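Local coordinates for putative cobalamin synthesis related protein (Corynebacterium diphtheriae, PDB 2NPN), which binds S-adenosylmethionine and probably acts as a precorrin-6A synthase, methylating and deacetylating a precorrin on the way to cobalamin, at residues Ser24-Ala29 and Ala106-Gly111; Gly58-Ala63 and Arg96-Asp101; Thr190-Val195 and Gly218-Ile223; Val214-Tyr219 and Ala225-Leu230. All blocks are in the same frame, centred on the assembly; numbering follows the deposited sequence.

In the fold
The contacts fall into two pairs at opposite sides of the chain's centre. Contacts 1 and 2 have centres about 12 Å apart and both reach the parallel five-stranded sheet. Contact 2 is formed by residues that lie, in sequence, between the two segments of contact 1. Contacts 3 and 4 come later in the chain, with centres about 8 Å apart. They share Gly218, Tyr219 and helix 220-238, which lies against the mixed five-stranded sheet. The centres of contacts 1 and 3 are about 38 Å apart. S-adenosylmethionine lies between the two halves, as in other tetrapyrrole methylases, and contact 1 runs into its pocket. The magnesium ion is at the far end, beside contacts 3 and 4.

Contact 1 (Ser24-Ala29 and Ala106-Gly111); sequences SGLRHA and AFLVWG. With SAM (S-adenosylmethionine), chain C.
Trp110 O accepts a hydrogen bond of 3.0 Å from the amino atom N of S-adenosylmethionine, just past the strand whose Ala106 and Leu108 meet helix 20-28. Gly111 follows and has no side chain, so the ligand carboxylate comes close: SAM OXT lies 3.5 Å from Gly111 CA. The positive phi of Gly111 (75°) suits a glycine. The rest of the contact is apolar and buried. Leu26 CD2 meets Leu108 CD2 at 3.3 Å, methyl against methyl, which is tighter than usual carbon packing. The two side chains cross at about a right angle. In Leu26, CG lies beside the backbone N (chi1 -71°), and from there CD2 comes down on the strand. This helix belongs to a beta-alpha-beta crossover: strand 3-9, helix 20-28 and strand 31-35 are joined in sequence, and strand 104-109 lies between the two strands in the sheet. The helix therefore packs over strand 104-109. At its C-terminal end the chain leaves helical geometry at Ala29. The methyl Ala29 CB points to the strand and touches Ala106 CB at 3.6 Å. Backbone hydrogen bonds hold Ala106 to Ala31 and Val33 on one flank, and Phe107 to Tyr6 and Ile8 on the other. Leu108 is also covered by Val52 of helix 42-55, and Leu26 also rests on Ile8.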
# COMPACT_ATOMS: atom_id res chain seq x y z
N SER A 24 -11.25 -4.48 -15.27
CA SER A 24 -11.52 -5.71 -16.01
C SER A 24 -11.25 -6.95 -15.15
O SER A 24 -12.02 -7.90 -15.15
CB SER A 24 -10.69 -5.78 -17.28
OG SER A 24 -11.15 -6.85 -18.09
N GLY A 25 -10.14 -6.94 -14.41
CA GLY A 25 -9.84 -8.05 -13.56
C GLY A 25 -10.90 -8.26 -12.48
O GLY A 25 -11.34 -9.37 -12.23
N LEU A 26 -11.35 -7.17 -11.87
CA LEU A 26 -12.37 -7.24 -10.82
C LEU A 26 -13.68 -7.82 -11.38
O LEU A 26 -14.33 -8.63 -10.74
CB LEU A 26 -12.62 -5.85 -10.22
CG LEU A 26 -11.48 -5.31 -9.35
CD1 LEU A 26 -11.71 -3.80 -9.12
CD2 LEU A 26 -11.41 -6.08 -8.03
N ARG A 27 -14.06 -7.34 -12.56
CA ARG A 27 -15.31 -7.76 -13.18
C ARG A 27 -15.32 -9.20 -13.65
O ARG A 27 -16.39 -9.80 -13.72
CB ARG A 27 -15.68 -6.86 -14.32
CG ARG A 27 -15.98 -5.46 -13.86
CD ARG A 27 -16.61 -4.66 -14.93
NE ARG A 27 -18.00 -5.04 -15.13
CZ ARG A 27 -18.78 -4.60 -16.11
NH1 ARG A 27 -18.30 -3.75 -17.02
NH2 ARG A 27 -20.02 -5.00 -16.20
N HIS A 28 -14.14 -9.72 -13.99
CA HIS A 28 -14.03 -11.12 -14.39
C HIS A 28 -13.77 -12.11 -13.24
O HIS A 28 -13.94 -13.31 -13.44
CB HIS A 28 -12.99 -11.22 -15.52
CG HIS A 28 -13.44 -10.58 -16.80
ND1 HIS A 28 -14.13 -11.26 -17.78
CD2 HIS A 28 -13.31 -9.31 -17.24
CE1 HIS A 28 -14.40 -10.42 -18.77
NE2 HIS A 28 -13.90 -9.24 -18.47
N ALA A 29 -13.46 -11.63 -12.05
CA ALA A 29 -13.22 -12.54 -10.92
C ALA A 29 -14.52 -13.12 -10.42
O ALA A 29 -15.50 -12.41 -10.21
CB ALA A 29 -12.51 -11.86 -9.79
N ALA A 106 -9.56 -12.82 -7.67
CA ALA A 106 -8.81 -11.57 -7.55
C ALA A 106 -8.43 -11.35 -6.08
O ALA A 106 -9.31 -11.39 -5.20
CB ALA A 106 -9.67 -10.37 -8.05
N PHE A 107 -7.15 -11.06 -5.82
CA PHE A 107 -6.69 -10.55 -4.53
C PHE A 107 -6.53 -9.03 -4.64
O PHE A 107 -5.89 -8.56 -5.59
CB PHE A 107 -5.34 -11.13 -4.14
CG PHE A 107 -5.38 -12.54 -3.61
CD1 PHE A 107 -5.18 -12.79 -2.26
CD2 PHE A 107 -5.57 -13.59 -4.47
CE1 PHE A 107 -5.17 -14.07 -1.76
CE2 PHE A 107 -5.56 -14.91 -3.99
CZ PHE A 107 -5.36 -15.15 -2.61
N LEU A 108 -7.08 -8.29 -3.69
CA LEU A 108 -7.01 -6.83 -3.72
C LEU A 108 -5.84 -6.38 -2.87
O LEU A 108 -5.67 -6.84 -1.72
CB LEU A 108 -8.31 -6.22 -3.21
CG LEU A 108 -9.57 -6.74 -3.88
CD1 LEU A 108 -10.77 -6.00 -3.28
CD2 LEU A 108 -9.46 -6.61 -5.38
N VAL A 109 -5.06 -5.44 -3.39
CA VAL A 109 -3.88 -4.92 -2.69
C VAL A 109 -3.92 -3.40 -2.78
O VAL A 109 -4.03 -2.84 -3.89
CB VAL A 109 -2.56 -5.44 -3.32
CG1 VAL A 109 -1.38 -4.85 -2.56
CG2 VAL A 109 -2.55 -6.98 -3.27
N TRP A 110 -3.80 -2.71 -1.66
CA TRP A 110 -3.74 -1.26 -1.71
C TRP A 110 -2.49 -0.79 -2.48
O TRP A 110 -1.41 -1.38 -2.36
CB TRP A 110 -3.70 -0.70 -0.30
CG TRP A 110 -4.94 -0.88 0.47
CD1 TRP A 110 -5.12 -1.67 1.57
CD2 TRP A 110 -6.21 -0.27 0.20
NE1 TRP A 110 -6.42 -1.59 2.00
CE2 TRP A 110 -7.11 -0.75 1.16
CE3 TRP A 110 -6.68 0.57 -0.81
CZ2 TRP A 110 -8.43 -0.36 1.19
CZ3 TRP A 110 -8.00 0.95 -0.80
CH2 TRP A 110 -8.86 0.50 0.20
N GLY A 111 -2.68 0.23 -3.31
CA GLY A 111 -1.61 0.86 -4.07
C GLY A 111 -1.20 -0.03 -5.23
O GLY A 111 -2.07 -0.41 -6.04
N SAM C . 1.50 -1.13 -1.76
CA SAM C . 1.30 0.21 -1.15
C SAM C . 1.53 1.32 -2.15
O SAM C . 1.39 2.52 -1.79
OXT SAM C . 1.82 1.03 -3.33
CB SAM C . 2.22 0.39 0.08
CG SAM C . 1.86 -0.52 1.26
SD SAM C . 2.82 -0.27 2.79
CE SAM C . 2.10 -1.65 3.72
C5' SAM C . 1.99 1.03 3.77
C4' SAM C . 2.68 2.41 3.69
O4' SAM C . 2.31 3.03 2.51
C3' SAM C . 2.27 3.40 4.79
O3' SAM C . 2.98 3.20 5.98
C2' SAM C . 2.53 4.74 4.16
O2' SAM C . 3.93 4.98 4.13
C1' SAM C . 2.06 4.42 2.76
N9 SAM C . 0.62 4.74 2.55
C8 SAM C . -0.33 3.85 2.09
N7 SAM C . -1.50 4.47 1.93
C5 SAM C . -1.30 5.79 2.24
C6 SAM C . -2.12 6.90 2.19
N6 SAM C . -3.43 6.82 1.81
N1 SAM C . -1.60 8.14 2.56
C2 SAM C . -0.27 8.25 2.89
N3 SAM C . 0.55 7.16 2.93
C4 SAM C . 0.06 5.94 2.59

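Contact 2 (Gly58-Ala63 and Arg96-Asp101); sequences GTPIYA and RERTPD
The Arg98 guanidinium has Tyr62 CD1 over one face and a water at its edge. Tyr62 CD1 stands 3.8 Å above the guanidinium plane, shifted toward the rim of the group. The ring and guanidinium planes are 64° apart, so the two groups do not stack in parallel. Arg98 NH1 also lies 3.8 Å from Tyr62 CB, beside the root of the ring. The arginine chain is extended from CG to NE, and this carries its head from the helix end to Tyr62. The two side chains cross at about a right angle. The water lies in the guanidinium plane. It accepts from Arg98 NH1 at 3.0 Å and donates to Pro60 O at 2.8 Å, a bridge that joins the arginine to the backbone of segment 58-63. Pro60 CG makes a looser contact, 4.2 Å from Arg98 NH1. The contact is at the surface. It links the C-terminal end of helix 78-98 to edge strand 61-64 of the parallel sheet, where Tyr62 bonds through its backbone to Ile32 and Ala34 and also packs on Leu90 and Thr94 of that helix.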
# COMPACT_ATOMS: atom_id res chain seq x y z
N GLY A 58 -22.04 -7.44 -6.58
CA GLY A 58 -22.52 -8.80 -6.46
C GLY A 58 -21.41 -9.80 -6.24
O GLY A 58 -21.62 -10.99 -6.45
N THR A 59 -20.23 -9.34 -5.80
CA THR A 59 -19.13 -10.24 -5.50
C THR A 59 -18.63 -9.93 -4.10
O THR A 59 -18.06 -8.85 -3.89
CB THR A 59 -17.98 -10.13 -6.52
OG1 THR A 59 -18.51 -10.15 -7.86
CG2 THR A 59 -17.00 -11.28 -6.34
N PRO A 60 -18.87 -10.85 -3.14
CA PRO A 60 -18.39 -10.58 -1.77
C PRO A 60 -16.88 -10.56 -1.66
O PRO A 60 -16.20 -11.27 -2.39
CB PRO A 60 -18.95 -11.75 -0.95
CG PRO A 60 -19.20 -12.83 -1.93
CD PRO A 60 -19.56 -12.15 -3.22
N ILE A 61 -16.37 -9.74 -0.75
CA ILE A 61 -14.94 -9.74 -0.46
C ILE A 61 -14.70 -10.68 0.71
O ILE A 61 -15.33 -10.51 1.79
CB ILE A 61 -14.43 -8.34 -0.07
CG1 ILE A 61 -14.64 -7.34 -1.21
CG2 ILE A 61 -12.97 -8.43 0.38
CD1 ILE A 61 -14.37 -5.85 -0.80
N TYR A 62 -13.84 -11.67 0.49
CA TYR A 62 -13.34 -12.58 1.54
C TYR A 62 -12.09 -11.97 2.18
O TYR A 62 -11.00 -12.06 1.63
CB TYR A 62 -13.03 -13.96 0.92
CG TYR A 62 -12.60 -15.04 1.89
CD1 TYR A 62 -13.54 -15.69 2.69
CD2 TYR A 62 -11.27 -15.45 1.97
CE1 TYR A 62 -13.16 -16.71 3.57
CE2 TYR A 62 -10.87 -16.45 2.86
CZ TYR A 62 -11.82 -17.08 3.65
OH TYR A 62 -11.44 -18.09 4.51
N ALA A 63 -12.28 -11.30 3.32
CA ALA A 63 -11.18 -10.60 3.97
C ALA A 63 -10.55 -11.51 5.03
O ALA A 63 -11.25 -11.96 5.94
CB ALA A 63 -11.65 -9.29 4.59
N ARG A 96 -10.65 -22.95 -4.22
CA ARG A 96 -11.21 -24.13 -4.90
C ARG A 96 -12.72 -24.21 -4.75
O ARG A 96 -13.40 -24.72 -5.66
CB ARG A 96 -10.54 -25.40 -4.40
CG ARG A 96 -9.05 -25.48 -4.72
CD ARG A 96 -8.51 -26.81 -4.32
NE ARG A 96 -7.14 -27.04 -4.78
CZ ARG A 96 -6.07 -27.19 -4.01
NH1 ARG A 96 -6.15 -27.12 -2.68
NH2 ARG A 96 -4.90 -27.41 -4.57
N GLU A 97 -13.26 -23.75 -3.62
CA GLU A 97 -14.72 -23.78 -3.38
C GLU A 97 -15.43 -22.73 -4.22
O GLU A 97 -16.53 -22.99 -4.71
CB GLU A 97 -15.09 -23.50 -1.92
CG GLU A 97 -14.70 -24.60 -0.98
CD GLU A 97 -14.53 -24.15 0.49
OE1 GLU A 97 -14.58 -22.93 0.79
OE2 GLU A 97 -14.35 -25.05 1.35
N ARG A 98 -14.83 -21.55 -4.36
CA ARG A 98 -15.54 -20.39 -4.91
C ARG A 98 -15.26 -20.13 -6.36
O ARG A 98 -15.83 -19.19 -6.94
CB ARG A 98 -15.27 -19.12 -4.09
CG ARG A 98 -15.82 -19.12 -2.71
CD ARG A 98 -15.52 -17.82 -2.02
NE ARG A 98 -16.13 -17.80 -0.71
CZ ARG A 98 -16.45 -16.71 -0.02
NH1 ARG A 98 -16.22 -15.49 -0.48
NH2 ARG A 98 -17.02 -16.86 1.18
N THR A 99 -14.36 -20.90 -6.96
CA THR A 99 -14.07 -20.74 -8.39
C THR A 99 -13.95 -22.13 -9.00
O THR A 99 -13.39 -23.03 -8.39
CB THR A 99 -12.77 -19.94 -8.61
OG1 THR A 99 -11.67 -20.68 -8.09
CG2 THR A 99 -12.83 -18.57 -7.88
N PRO A 100 -14.42 -22.29 -10.24
CA PRO A 100 -14.23 -23.56 -10.95
C PRO A 100 -12.77 -23.72 -11.36
O PRO A 100 -11.97 -22.77 -11.25
CB PRO A 100 -15.12 -23.41 -12.18
CG PRO A 100 -15.23 -21.98 -12.41
CD PRO A 100 -15.07 -21.27 -11.08
N ASP A 101 -12.45 -24.92 -11.86
CA ASP A 101 -11.06 -25.26 -12.12
C ASP A 101 -10.39 -24.39 -13.19
O ASP A 101 -9.16 -24.32 -13.21
CB ASP A 101 -10.88 -26.74 -12.43
CG ASP A 101 -11.70 -27.20 -13.61
OD1 ASP A 101 -12.38 -26.37 -14.25
OD2 ASP A 101 -11.67 -28.43 -13.87
O HOH W 1 -15.42 -13.95 -2.93

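Contact 3 (Thr190-Val195 and Gly218-Ile223); sequences TAWQDV and GYVHEI. With MG (magnesium ion), chain B.
Apolar packing between Trp192 and Val220 forms the centre of this contact. Val220 CG1 comes to the edge of the indole, near its plane, and lies 3.9 Å from Trp192 CD1. The chi1 of Trp192 is 58°, with CG between the backbone N and the carbonyl carbon, and this turns the pyrrole edge to the valine. Thr190 CB lies over one face of the same indole, 3.8 Å above the plane. Polar atoms also line the methyl. Gln193 OE1 is 3.5 Å from Val220 CG1, with the glutamine chain bent at chi2 (-70°), and Trp192 O is 3.8 Å from the same methyl. These are packing contacts, and no hydrogen bond crosses between the segments. The indole N-H is used nearby: Trp192 NE1 bonds to Gly224 O.

The short, weakly bonded helix around 192-195 sits beside the start of helix 220-238, which packs on the mixed sheet. Trp192 reaches Asp243, a residue of the S-adenosylmethionine site, and stands edge-to-face with Tyr245, both in strand 243-249.

Backbone bonds start helix 220-238. Tyr219 is its N-cap residue, and Tyr219 O takes two donors, Glu222 N and Ile223 N, each at 2.9 Å. Metal binding comes from the same residue. Tyr219 OH is 2.2 Å from the magnesium ion, which Leu250 O also binds.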
# COMPACT_ATOMS: atom_id res chain seq x y z
N THR A 190 8.65 9.81 13.68
CA THR A 190 8.78 11.16 13.06
C THR A 190 10.25 11.31 12.62
O THR A 190 10.98 12.21 13.03
CB THR A 190 8.36 12.38 13.97
OG1 THR A 190 9.23 12.43 15.11
CG2 THR A 190 6.86 12.30 14.38
N ALA A 191 10.67 10.42 11.72
CA ALA A 191 12.10 10.23 11.45
C ALA A 191 12.76 11.43 10.75
O ALA A 191 13.99 11.58 10.81
CB ALA A 191 12.33 8.88 10.69
N TRP A 192 11.96 12.29 10.11
CA TRP A 192 12.47 13.52 9.54
C TRP A 192 13.21 14.38 10.58
O TRP A 192 14.12 15.12 10.23
CB TRP A 192 11.37 14.35 8.88
CG TRP A 192 10.20 14.76 9.76
CD1 TRP A 192 10.13 15.86 10.55
CD2 TRP A 192 8.96 14.09 9.90
NE1 TRP A 192 8.92 15.92 11.16
CE2 TRP A 192 8.17 14.85 10.77
CE3 TRP A 192 8.42 12.92 9.36
CZ2 TRP A 192 6.88 14.47 11.12
CZ3 TRP A 192 7.14 12.56 9.69
CH2 TRP A 192 6.39 13.33 10.57
N GLN A 193 12.75 14.33 11.81
CA GLN A 193 13.36 15.19 12.83
C GLN A 193 14.81 14.79 13.10
O GLN A 193 15.65 15.64 13.49
CB GLN A 193 12.51 15.13 14.11
CG GLN A 193 11.14 15.81 13.99
CD GLN A 193 11.24 17.34 13.90
OE1 GLN A 193 11.66 17.87 12.88
NE2 GLN A 193 10.89 18.05 14.99
N ASP A 194 15.12 13.52 12.89
CA ASP A 194 16.40 12.94 13.25
C ASP A 194 17.49 13.13 12.19
O ASP A 194 18.68 13.02 12.50
CB ASP A 194 16.22 11.44 13.52
CG ASP A 194 15.10 11.15 14.54
OD1 ASP A 194 15.02 11.84 15.58
OD2 ASP A 194 14.30 10.22 14.29
N VAL A 195 17.10 13.43 10.95
CA VAL A 195 18.07 13.47 9.86
C VAL A 195 18.18 14.82 9.14
O VAL A 195 19.03 14.99 8.28
CB VAL A 195 17.77 12.40 8.81
CG1 VAL A 195 17.84 11.02 9.46
CG2 VAL A 195 16.40 12.59 8.17
N GLY A 218 7.44 22.18 3.51
CA GLY A 218 8.33 23.21 3.96
C GLY A 218 9.67 22.70 4.45
O GLY A 218 9.90 21.49 4.48
N TYR A 219 10.56 23.61 4.82
CA TYR A 219 11.81 23.16 5.39
C TYR A 219 11.57 22.45 6.71
O TYR A 219 10.78 22.93 7.53
CB TYR A 219 12.79 24.33 5.60
CG TYR A 219 13.42 24.76 4.29
CD1 TYR A 219 14.55 24.13 3.80
CD2 TYR A 219 12.83 25.77 3.50
CE1 TYR A 219 15.11 24.48 2.59
CE2 TYR A 219 13.38 26.15 2.28
CZ TYR A 219 14.50 25.50 1.82
OH TYR A 219 15.06 25.83 0.61
N VAL A 220 12.30 21.38 6.95
CA VAL A 220 12.12 20.65 8.22
C VAL A 220 12.44 21.56 9.43
O VAL A 220 11.75 21.47 10.48
CB VAL A 220 12.90 19.29 8.25
CG1 VAL A 220 12.79 18.63 9.66
CG2 VAL A 220 12.41 18.36 7.12
N HIS A 221 13.42 22.47 9.20
CA HIS A 221 13.83 23.55 10.15
C HIS A 221 12.61 24.27 10.68
O HIS A 221 12.45 24.46 11.92
CB HIS A 221 15.00 24.52 9.64
CG HIS A 221 14.72 25.44 8.46
ND1 HIS A 221 15.53 25.47 7.34
CD2 HIS A 221 13.86 26.49 8.31
CE1 HIS A 221 15.10 26.38 6.50
NE2 HIS A 221 14.10 27.04 7.06
N GLU A 222 11.71 24.57 9.75
CA GLU A 222 10.50 25.38 9.98
C GLU A 222 9.27 24.60 10.45
O GLU A 222 8.53 25.07 11.34
CB GLU A 222 10.03 26.13 8.73
CG GLU A 222 8.64 26.81 9.01
CD GLU A 222 8.09 27.73 7.94
OE1 GLU A 222 8.13 27.38 6.73
OE2 GLU A 222 7.55 28.80 8.33
N ILE A 223 8.99 23.48 9.78
CA ILE A 223 7.71 22.73 9.97
C ILE A 223 7.82 21.39 10.67
O ILE A 223 6.80 20.77 10.96
CB ILE A 223 6.94 22.47 8.62
CG1 ILE A 223 7.64 21.42 7.73
CG2 ILE A 223 6.68 23.74 7.87
CD1 ILE A 223 6.73 20.87 6.65
MG MG B . 17.22 25.58 0.07

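Contact 4 (Val214-Tyr219 and Ala225-Leu230); sequences VLRKGY and AQVAEL. With MG (magnesium ion), chain B.
Strand 214-217 is an edge strand of the mixed sheet, and the helix that follows it, 220-238, folds back along it so that Leu230 meets Arg216 and Val214, and Val227 meets Arg216. The axes of strand 214-217 and helix segment 225-230 run nearly antiparallel, at 164°, and come within 10.0 Å. Leu230 and Arg216 carry most of the contact. The Leu230 CD2 methyl sits over one face of the Arg216 guanidinium, 3.4 Å above the plane and displaced toward the rim. Leu230 CD2 is 3.7 Å from Arg216 NE. The side chains cross at about a right angle. Arg216 is bent at chi2 (-67°), which folds its head back along the strand. There Arg216 NH1 donates to Leu215 O at 2.9 Å, with an N-H...O angle of 160°. The oxygen lies close to the guanidinium plane, while the nitrogen stands above the carbonyl plane. This bond helps to fix the rotation of the group under the leucine.

Strands 214-217 and 243-249 are parallel, with helix 220-238 between them in sequence and strand 200-206 between them in the sheet. This is a beta-alpha-beta crossover. Val227 and Leu230 accordingly also pack on Trp204 of the middle strand. Closer to the start of the helix, Val227 CG2 lies 3.8 Å from Arg216 CB, the two side chains passing in opposite directions. Val214 CG1 meets Leu230 CD2 at 4.0 Å.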
# COMPACT_ATOMS: atom_id res chain seq x y z
N VAL A 214 -4.47 15.18 4.19
CA VAL A 214 -3.78 16.32 4.76
C VAL A 214 -2.39 16.40 4.17
O VAL A 214 -1.67 15.38 4.14
CB VAL A 214 -3.67 16.20 6.30
CG1 VAL A 214 -3.02 17.42 6.86
CG2 VAL A 214 -5.03 15.96 6.93
N LEU A 215 -2.05 17.59 3.67
CA LEU A 215 -0.75 17.87 3.06
C LEU A 215 -0.03 18.93 3.85
O LEU A 215 -0.64 19.88 4.32
CB LEU A 215 -0.89 18.36 1.63
CG LEU A 215 -1.66 17.45 0.67
CD1 LEU A 215 -1.76 18.18 -0.72
CD2 LEU A 215 -1.03 16.07 0.54
N ARG A 216 1.28 18.78 3.97
CA ARG A 216 2.16 19.82 4.52
C ARG A 216 3.45 19.82 3.73
O ARG A 216 3.90 18.78 3.26
CB ARG A 216 2.50 19.59 6.00
CG ARG A 216 1.31 19.64 6.94
CD ARG A 216 0.75 21.05 6.99
NE ARG A 216 -0.27 21.18 8.04
CZ ARG A 216 -1.57 20.97 7.88
NH1 ARG A 216 -2.07 20.68 6.70
NH2 ARG A 216 -2.39 21.12 8.92
N LYS A 217 4.05 21.00 3.59
CA LYS A 217 5.36 21.13 3.00
C LYS A 217 6.14 22.31 3.57
O LYS A 217 5.57 23.32 4.00
CB LYS A 217 5.29 21.27 1.49
CG LYS A 217 4.71 22.59 1.01
CD LYS A 217 4.78 22.69 -0.51
CE LYS A 217 4.25 24.01 -1.02
NZ LYS A 217 2.82 24.09 -0.66
N GLY A 218 7.44 22.18 3.51
CA GLY A 218 8.33 23.21 3.96
C GLY A 218 9.67 22.70 4.45
O GLY A 218 9.90 21.49 4.48
N TYR A 219 10.56 23.61 4.82
CA TYR A 219 11.81 23.16 5.39
C TYR A 219 11.57 22.45 6.71
O TYR A 219 10.78 22.93 7.53
CB TYR A 219 12.79 24.33 5.60
CG TYR A 219 13.42 24.76 4.29
CD1 TYR A 219 14.55 24.13 3.80
CD2 TYR A 219 12.83 25.77 3.50
CE1 TYR A 219 15.11 24.48 2.59
CE2 TYR A 219 13.38 26.15 2.28
CZ TYR A 219 14.50 25.50 1.82
OH TYR A 219 15.06 25.83 0.61
N ALA A 225 8.64 20.08 13.64
CA ALA A 225 7.98 19.88 14.93
C ALA A 225 6.46 20.01 14.79
O ALA A 225 5.72 19.24 15.43
CB ALA A 225 8.48 20.87 15.96
N GLN A 226 6.01 20.96 13.97
CA GLN A 226 4.58 21.14 13.71
C GLN A 226 3.98 19.89 13.07
O GLN A 226 2.87 19.45 13.42
CB GLN A 226 4.32 22.36 12.79
CG GLN A 226 4.68 23.72 13.39
CD GLN A 226 4.68 24.88 12.37
OE1 GLN A 226 4.68 26.04 12.76
NE2 GLN A 226 4.68 24.57 11.08
N VAL A 227 4.67 19.29 12.11
CA VAL A 227 4.11 18.11 11.46
C VAL A 227 4.11 16.91 12.45
O VAL A 227 3.19 16.06 12.45
CB VAL A 227 4.81 17.78 10.11
CG1 VAL A 227 4.26 16.52 9.53
CG2 VAL A 227 4.61 18.95 9.13
N ALA A 228 5.13 16.86 13.32
CA ALA A 228 5.19 15.81 14.35
C ALA A 228 3.96 15.93 15.24
O ALA A 228 3.32 14.92 15.53
CB ALA A 228 6.50 15.89 15.14
N GLU A 229 3.58 17.16 15.60
CA GLU A 229 2.44 17.41 16.48
C GLU A 229 1.16 17.01 15.74
O GLU A 229 0.28 16.34 16.31
CB GLU A 229 2.35 18.90 16.90
CG GLU A 229 3.52 19.46 17.70
CD GLU A 229 3.69 20.99 17.50
OE1 GLU A 229 2.73 21.63 16.97
OE2 GLU A 229 4.76 21.57 17.86
N LEU A 230 1.06 17.41 14.47
CA LEU A 230 -0.10 17.14 13.64
C LEU A 230 -0.29 15.62 13.52
O LEU A 230 -1.40 15.10 13.63
CB LEU A 230 0.11 17.75 12.24
CG LEU A 230 -1.00 17.47 11.23
CD1 LEU A 230 -2.37 18.05 11.64
CD2 LEU A 230 -0.53 18.05 9.92
MG MG B . 17.22 25.58 0.07